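PDB 3D72: vivid PAS protein VVD from Neurospora crassa, which probably senses blue light through a flavin-binding LOV domain of the PAS family and takes part in circadian light signalling. Local coordinates for residues Val51-Glu55 / Ala56-Met60; Leu76-Asp80 / Gly81-Pro85. The protein carries 1 engineered substitution. One frame throughout, in Å; residues are numbered along the deposited sequence.

Interaction 1 of 2, residues Val51-Glu55 / Ala56-Met60; sequences VYASE and AFLYM
S54 OG is gripped by three backbone groups. F57 N donates to it at 3.3 Å between F57 N and S54 OG, the capping bond that makes S54 the N-cap of helix 55-61. The hydroxyl also bonds to V36 O and to L38 N. V36 is the engineered residue, and here it takes part through its main-chain carbonyl. S54 chi1 is 79°, which sets OG between the backbone N and the carbonyl carbon and brings it over the start of the helix.

The carbonyl of S54 takes the first backbone bond of the helix. L58 N reaches S54 O at 3.2 Å in a fairly straight bond lying in the carbonyl plane. F57 N makes a second, weak bond to the same oxygen, bent at the hydrogen. F57 N is thus shared between the carbonyl and the hydroxyl of S54. The next backbone bond of the helix runs from Y59 N to E55 O at 2.9 Å, the donor tilted from the carbonyl plane.

A small apolar contact joins the cap. The methyl of A53 points toward the helix and touches two side chains. A53 CB lies 3.9 Å from F57 CD2, approaching the ring obliquely, and 4.1 Å from L58 CD2. L58 also lays its CG against S54 O. V68 of helix 65-68 packs on all three of these apolar residues. F57 CG stands anti to its backbone N (chi1 170°), and the ring runs away from the strand to within about 4 Å of the flavin cofactor.

This is a strand-to-helix junction of the PAS fold. The serine serves two helical amides, F57 N with its hydroxyl and L58 N with its carbonyl. The hydroxyl also joins the helix start to V36 and to L38 of strand 38-42.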
loop_
_atom_site.group_PDB
_atom_site.type_symbol
_atom_site.label_atom_id
_atom_site.label_comp_id
_atom_site.label_asym_id
_atom_site.label_seq_id
_atom_site.Cartn_x
_atom_site.Cartn_y
_atom_site.Cartn_z
ATOM N N VAL A 51 -6.195 -15.482 -9.451
ATOM C CA VAL A 51 -7.417 -15.309 -8.662
ATOM C C VAL A 51 -7.836 -13.838 -8.636
ATOM O O VAL A 51 -8.906 -13.489 -8.139
ATOM C CB VAL A 51 -7.258 -15.859 -7.208
ATOM C CG1 VAL A 51 -7.103 -17.372 -7.245
ATOM C CG2 VAL A 51 -6.059 -15.230 -6.521
ATOM N N TYR A 52 -6.975 -12.969 -9.167
ATOM C CA TYR A 52 -7.276 -11.541 -9.262
ATOM C C TYR A 52 -6.482 -10.915 -10.397
ATOM O O TYR A 52 -5.301 -11.198 -10.546
ATOM C CB TYR A 52 -6.931 -10.791 -7.971
ATOM C CG TYR A 52 -7.207 -9.306 -8.083
ATOM C CD1 TYR A 52 -6.229 -8.417 -8.538
ATOM C CD2 TYR A 52 -8.471 -8.802 -7.804
ATOM C CE1 TYR A 52 -6.516 -7.063 -8.716
ATOM C CE2 TYR A 52 -8.765 -7.457 -7.979
ATOM C CZ TYR A 52 -7.788 -6.597 -8.436
ATOM O OH TYR A 52 -8.112 -5.275 -8.616
ATOM N N ALA A 53 -7.139 -10.071 -11.189
ATOM C CA ALA A 53 -6.473 -9.384 -12.295
ATOM C C ALA A 53 -6.918 -7.930 -12.304
ATOM O O ALA A 53 -8.111 -7.633 -12.247
ATOM C CB ALA A 53 -6.814 -10.052 -13.628
ATOM N N SER A 54 -5.955 -7.014 -12.357
ATOM C CA SER A 54 -6.296 -5.597 -12.367
ATOM C C SER A 54 -6.833 -5.199 -13.731
ATOM O O SER A 54 -6.558 -5.855 -14.736
ATOM C CB SER A 54 -5.076 -4.734 -12.028
ATOM O OG SER A 54 -4.220 -4.590 -13.144
ATOM N N GLU A 55 -7.599 -4.119 -13.767
ATOM C CA GLU A 55 -8.149 -3.668 -15.031
ATOM C C GLU A 55 -7.059 -3.330 -16.040
ATOM O O GLU A 55 -7.247 -3.509 -17.237
ATOM C CB GLU A 55 -9.074 -2.474 -14.799
ATOM C CG GLU A 55 -10.278 -2.848 -13.958
ATOM C CD GLU A 55 -11.496 -1.999 -14.252
ATOM O OE1 GLU A 55 -12.582 -2.318 -13.721
ATOM O OE2 GLU A 55 -11.371 -1.012 -15.011
ATOM N N ALA A 56 -5.911 -2.860 -15.559
ATOM C CA ALA A 56 -4.807 -2.520 -16.455
ATOM C C ALA A 56 -4.210 -3.761 -17.120
ATOM O O ALA A 56 -3.726 -3.689 -18.261
ATOM C CB ALA A 56 -3.720 -1.757 -15.694
ATOM N N PHE A 57 -4.219 -4.888 -16.407
ATOM C CA PHE A 57 -3.713 -6.144 -16.964
ATOM C C PHE A 57 -4.670 -6.618 -18.053
ATOM O O PHE A 57 -4.244 -7.086 -19.104
ATOM C CB PHE A 57 -3.625 -7.216 -15.871
ATOM C CG PHE A 57 -3.352 -8.599 -16.390
ATOM C CD1 PHE A 57 -2.051 -9.018 -16.644
ATOM C CD2 PHE A 57 -4.401 -9.485 -16.632
ATOM C CE1 PHE A 57 -1.790 -10.296 -17.123
ATOM C CE2 PHE A 57 -4.153 -10.769 -17.114
ATOM C CZ PHE A 57 -2.847 -11.180 -17.362
ATOM N N LEU A 58 -5.969 -6.515 -17.789
ATOM C CA LEU A 58 -6.966 -6.941 -18.769
ATOM C C LEU A 58 -6.883 -6.071 -20.016
ATOM O O LEU A 58 -7.001 -6.562 -21.143
ATOM C CB LEU A 58 -8.368 -6.855 -18.166
ATOM C CG LEU A 58 -8.589 -7.723 -16.926
ATOM C CD1 LEU A 58 -9.992 -7.478 -16.377
ATOM C CD2 LEU A 58 -8.383 -9.188 -17.286
ATOM N N TYR A 59 -6.673 -4.776 -19.808
ATOM C CA TYR A 59 -6.569 -3.849 -20.924
ATOM C C TYR A 59 -5.323 -4.149 -21.753
ATOM O O TYR A 59 -5.378 -4.209 -22.991
ATOM C CB TYR A 59 -6.500 -2.415 -20.416
ATOM C CG TYR A 59 -6.434 -1.398 -21.523
ATOM C CD1 TYR A 59 -5.589 -0.297 -21.430
ATOM C CD2 TYR A 59 -7.225 -1.530 -22.662
ATOM C CE1 TYR A 59 -5.534 0.652 -22.441
ATOM C CE2 TYR A 59 -7.177 -0.590 -23.682
ATOM C CZ TYR A 59 -6.330 0.497 -23.563
ATOM O OH TYR A 59 -6.285 1.439 -24.557
ATOM N N MET A 60 -4.200 -4.332 -21.067
ATOM C CA MET A 60 -2.936 -4.628 -21.729
ATOM C C MET A 60 -2.991 -5.880 -22.599
ATOM O O MET A 60 -2.531 -5.871 -23.745
ATOM C CB MET A 60 -1.816 -4.811 -20.698
ATOM C CG MET A 60 -0.481 -5.203 -21.320
ATOM S SD MET A 60 0.758 -5.697 -20.097
ATOM C CE MET A 60 0.340 -7.431 -19.845
#

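Interaction 2 of 2, residues Leu76-Asp80 / Gly81-Pro85; sequences LQSPD and GMVKP. With FAD (flavin-adenine dinucleotide), chain C.
S78 and G81 close a type I beta turn, with G81 N bonded to S78 O at 2.9 Å. The donor sits well above the carbonyl plane instead of in it. G81 takes a positive phi (61°), and the chain then turns back past S78.

The packed part is apolar. S78 CB and V83 CG2 are 3.4 Å apart, tighter than usual for two carbons. The same methyl of V83 lies more loosely against Q77 CB. Q77 is the residue that links this packing to the cofactor. Its chain is extended beyond CG and delivers the amide to the flavin. Q77 NE2 donates to FAD O2 at 2.9 Å and to FAD O4' at 3.1 Å, the latter nearly straight; a weak third bond goes to FAD N1. R89 NE holds Q77 OE1, and so probably fixes which way round the amide lies. L76 CD1 sits 3.6 Å from FAD O4, beside the pyrimidine part of the ring system.

The outer side is open to solvent, with D80 and M82 exposed, and is held by polar bonds instead of packing. D80 OD2 receives M82 N at 2.8 Å, forming an Asx turn. It is met on the anti side, somewhat out of the carboxylate plane. M82 crosses the aspartate side chain at about a right angle, and its bent chain carries its end away from the turn. With D80 chi1 at 55°, the carboxylate swings back over the turn, where OD2 also accepts a very short bond of 2.5 Å from S78 OG.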
loop_
_atom_site.group_PDB
_atom_site.type_symbol
_atom_site.label_atom_id
_atom_site.label_comp_id
_atom_site.label_asym_id
_atom_site.label_seq_id
_atom_site.Cartn_x
_atom_site.Cartn_y
_atom_site.Cartn_z
ATOM N N LEU A 76 -0.517 -16.715 -21.891
ATOM C CA LEU A 76 -0.084 -15.539 -22.637
ATOM C C LEU A 76 1.110 -15.859 -23.532
ATOM O O LEU A 76 1.467 -15.066 -24.401
ATOM C CB LEU A 76 0.302 -14.398 -21.676
ATOM C CG LEU A 76 -0.831 -13.726 -20.890
ATOM C CD1 LEU A 76 -0.249 -12.695 -19.928
ATOM C CD2 LEU A 76 -1.796 -13.055 -21.850
ATOM N N GLN A 77 1.727 -17.018 -23.322
ATOM C CA GLN A 77 2.896 -17.390 -24.106
ATOM C C GLN A 77 2.593 -17.886 -25.509
ATOM O O GLN A 77 3.511 -18.182 -26.272
ATOM C CB GLN A 77 3.721 -18.415 -23.331
ATOM C CG GLN A 77 4.458 -17.784 -22.150
ATOM C CD GLN A 77 4.721 -18.756 -21.030
ATOM O OE1 GLN A 77 4.833 -19.968 -21.251
ATOM N NE2 GLN A 77 4.839 -18.230 -19.806
ATOM N N SER A 78 1.313 -17.951 -25.850
ATOM C CA SER A 78 0.900 -18.397 -27.179
ATOM C C SER A 78 -0.132 -17.442 -27.769
ATOM O O SER A 78 -1.014 -16.952 -27.068
ATOM C CB SER A 78 0.308 -19.805 -27.109
ATOM O OG SER A 78 -0.011 -20.280 -28.406
ATOM N N PRO A 79 -0.042 -17.168 -29.080
ATOM C CA PRO A 79 -1.005 -16.258 -29.700
ATOM C C PRO A 79 -2.423 -16.816 -29.733
ATOM O O PRO A 79 -3.379 -16.088 -29.992
ATOM C CB PRO A 79 -0.424 -16.033 -31.096
ATOM C CG PRO A 79 0.322 -17.298 -31.363
ATOM C CD PRO A 79 0.991 -17.587 -30.043
ATOM N N ASP A 80 -2.555 -18.112 -29.471
ATOM C CA ASP A 80 -3.866 -18.736 -29.458
ATOM C C ASP A 80 -4.265 -19.034 -28.016
ATOM O O ASP A 80 -5.300 -19.649 -27.750
ATOM C CB ASP A 80 -3.863 -20.008 -30.321
ATOM C CG ASP A 80 -2.782 -20.994 -29.925
ATOM O OD1 ASP A 80 -2.375 -21.806 -30.786
ATOM O OD2 ASP A 80 -2.346 -20.972 -28.757
ATOM N N GLY A 81 -3.436 -18.566 -27.085
ATOM C CA GLY A 81 -3.701 -18.767 -25.671
ATOM C C GLY A 81 -3.763 -20.221 -25.248
ATOM O O GLY A 81 -4.367 -20.546 -24.226
ATOM N N MET A 82 -3.128 -21.094 -26.024
ATOM C CA MET A 82 -3.115 -22.525 -25.734
ATOM C C MET A 82 -1.700 -22.998 -25.404
ATOM O O MET A 82 -0.891 -23.236 -26.301
ATOM C CB MET A 82 -3.639 -23.300 -26.946
ATOM C CG MET A 82 -4.943 -22.761 -27.514
ATOM S SD MET A 82 -6.368 -23.016 -26.439
ATOM C CE MET A 82 -7.413 -24.006 -27.511
ATOM N N VAL A 83 -1.399 -23.131 -24.116
ATOM C CA VAL A 83 -0.080 -23.584 -23.695
ATOM C C VAL A 83 -0.197 -24.653 -22.619
ATOM O O VAL A 83 -0.556 -24.365 -21.480
ATOM C CB VAL A 83 0.772 -22.426 -23.131
ATOM C CG1 VAL A 83 2.188 -22.913 -22.858
ATOM C CG2 VAL A 83 0.784 -21.265 -24.104
ATOM N N LYS A 84 0.112 -25.892 -22.984
ATOM C CA LYS A 84 0.040 -26.994 -22.037
ATOM C C LYS A 84 1.257 -27.001 -21.115
ATOM O O LYS A 84 2.369 -26.675 -21.528
ATOM C CB LYS A 84 -0.060 -28.325 -22.790
ATOM C CG LYS A 84 -1.275 -28.439 -23.714
ATOM C CD LYS A 84 -2.608 -28.271 -22.970
ATOM C CE LYS A 84 -3.000 -26.803 -22.806
ATOM N NZ LYS A 84 -4.308 -26.643 -22.108
ATOM N N PRO A 85 1.055 -27.366 -19.841
ATOM C CA PRO A 85 2.142 -27.412 -18.862
ATOM C C PRO A 85 3.226 -28.386 -19.314
ATOM O O PRO A 85 2.916 -29.428 -19.883
ATOM C CB PRO A 85 1.442 -27.900 -17.595
ATOM C CG PRO A 85 0.037 -27.429 -17.774
ATOM C CD PRO A 85 -0.230 -27.721 -19.216
HETATM P PA FAD C . 6.848 -25.482 -17.459
HETATM O O1A FAD C . 5.532 -25.645 -18.136
HETATM O O2A FAD C . 7.339 -26.609 -16.631
HETATM O O5B FAD C . 7.922 -25.105 -18.564
HETATM C C5B FAD C . 9.320 -24.894 -18.281
HETATM C C4B FAD C . 10.053 -24.823 -19.617
HETATM O O4B FAD C . 11.453 -24.682 -19.318
HETATM C C3B FAD C . 9.893 -26.062 -20.524
HETATM O O3B FAD C . 9.446 -25.777 -21.825
HETATM C C2B FAD C . 11.252 -26.752 -20.505
HETATM O O2B FAD C . 11.699 -27.340 -21.699
HETATM C C1B FAD C . 12.228 -25.711 -19.948
HETATM N N9A FAD C . 13.125 -26.220 -18.928
HETATM C C8A FAD C . 12.799 -26.773 -17.721
HETATM N N7A FAD C . 13.829 -27.158 -17.005
HETATM C C5A FAD C . 14.914 -26.860 -17.812
HETATM C C6A FAD C . 16.331 -27.026 -17.613
HETATM N N6A FAD C . 16.825 -27.579 -16.501
HETATM N N1A FAD C . 17.172 -26.622 -18.607
HETATM C C2A FAD C . 16.636 -26.066 -19.728
HETATM N N3A FAD C . 15.333 -25.850 -20.020
HETATM C C4A FAD C . 14.507 -26.297 -18.977
HETATM N N1 FAD C . 3.955 -15.824 -17.561
HETATM C C2 FAD C . 3.797 -15.070 -18.679
HETATM O O2 FAD C . 4.165 -15.459 -19.802
HETATM N N3 FAD C . 3.216 -13.796 -18.576
HETATM C C4 FAD C . 2.747 -13.224 -17.392
HETATM O O4 FAD C . 2.253 -12.073 -17.408
HETATM C C4X FAD C . 2.927 -14.008 -16.234
HETATM N N5 FAD C . 2.469 -13.507 -15.000
HETATM C C5X FAD C . 2.646 -14.299 -13.879
HETATM C C6 FAD C . 2.189 -13.809 -12.617
HETATM C C7 FAD C . 2.301 -14.556 -11.468
HETATM C C7M FAD C . 1.798 -13.926 -10.162
HETATM C C8 FAD C . 2.834 -15.868 -11.515
HETATM C C8M FAD C . 2.960 -16.752 -10.291
HETATM C C9 FAD C . 3.308 -16.380 -12.776
HETATM C C9A FAD C . 3.218 -15.628 -13.960
HETATM N N10 FAD C . 3.691 -16.104 -15.250
HETATM C C10 FAD C . 3.498 -15.318 -16.365
HETATM C "C1'" FAD C . 4.364 -17.422 -15.419
HETATM C "C2'" FAD C . 3.566 -18.686 -15.625
HETATM O "O2'" FAD C . 2.383 -18.617 -14.821
HETATM C "C3'" FAD C . 4.490 -19.876 -15.275
HETATM O "O3'" FAD C . 4.886 -19.758 -13.909
HETATM C "C4'" FAD C . 5.777 -19.924 -16.165
HETATM O "O4'" FAD C . 5.406 -20.169 -17.508
HETATM C "C5'" FAD C . 6.785 -20.991 -15.705
HETATM O "O5'" FAD C . 6.125 -22.134 -15.139
HETATM P P FAD C . 5.519 -23.305 -16.022
HETATM O O1P FAD C . 4.622 -24.052 -15.135
HETATM O O2P FAD C . 4.909 -22.764 -17.261
HETATM O O3P FAD C . 6.736 -24.262 -16.443
#

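Along the chain the two contacts come in series and neither nests in the other. Interaction 1 comes first, at the passage from strand 50-53 into helix 55-61. The chain then runs through helix 65-68 before interaction 2 closes its turn in the loop ahead of helix 94-106. Their centres are about 18 Å apart, yet they meet beside the flavin: F57 CZ packs on L76 CD1 at 4.0 Å. Interaction 1 ties an outermost strand of the antiparallel sheet to its following helix. Interaction 2 closes a turn in a loop that is bonded through the L76 backbone to F117, at the end of strand 110-117, the other outermost strand. Both belong to the PAS domain.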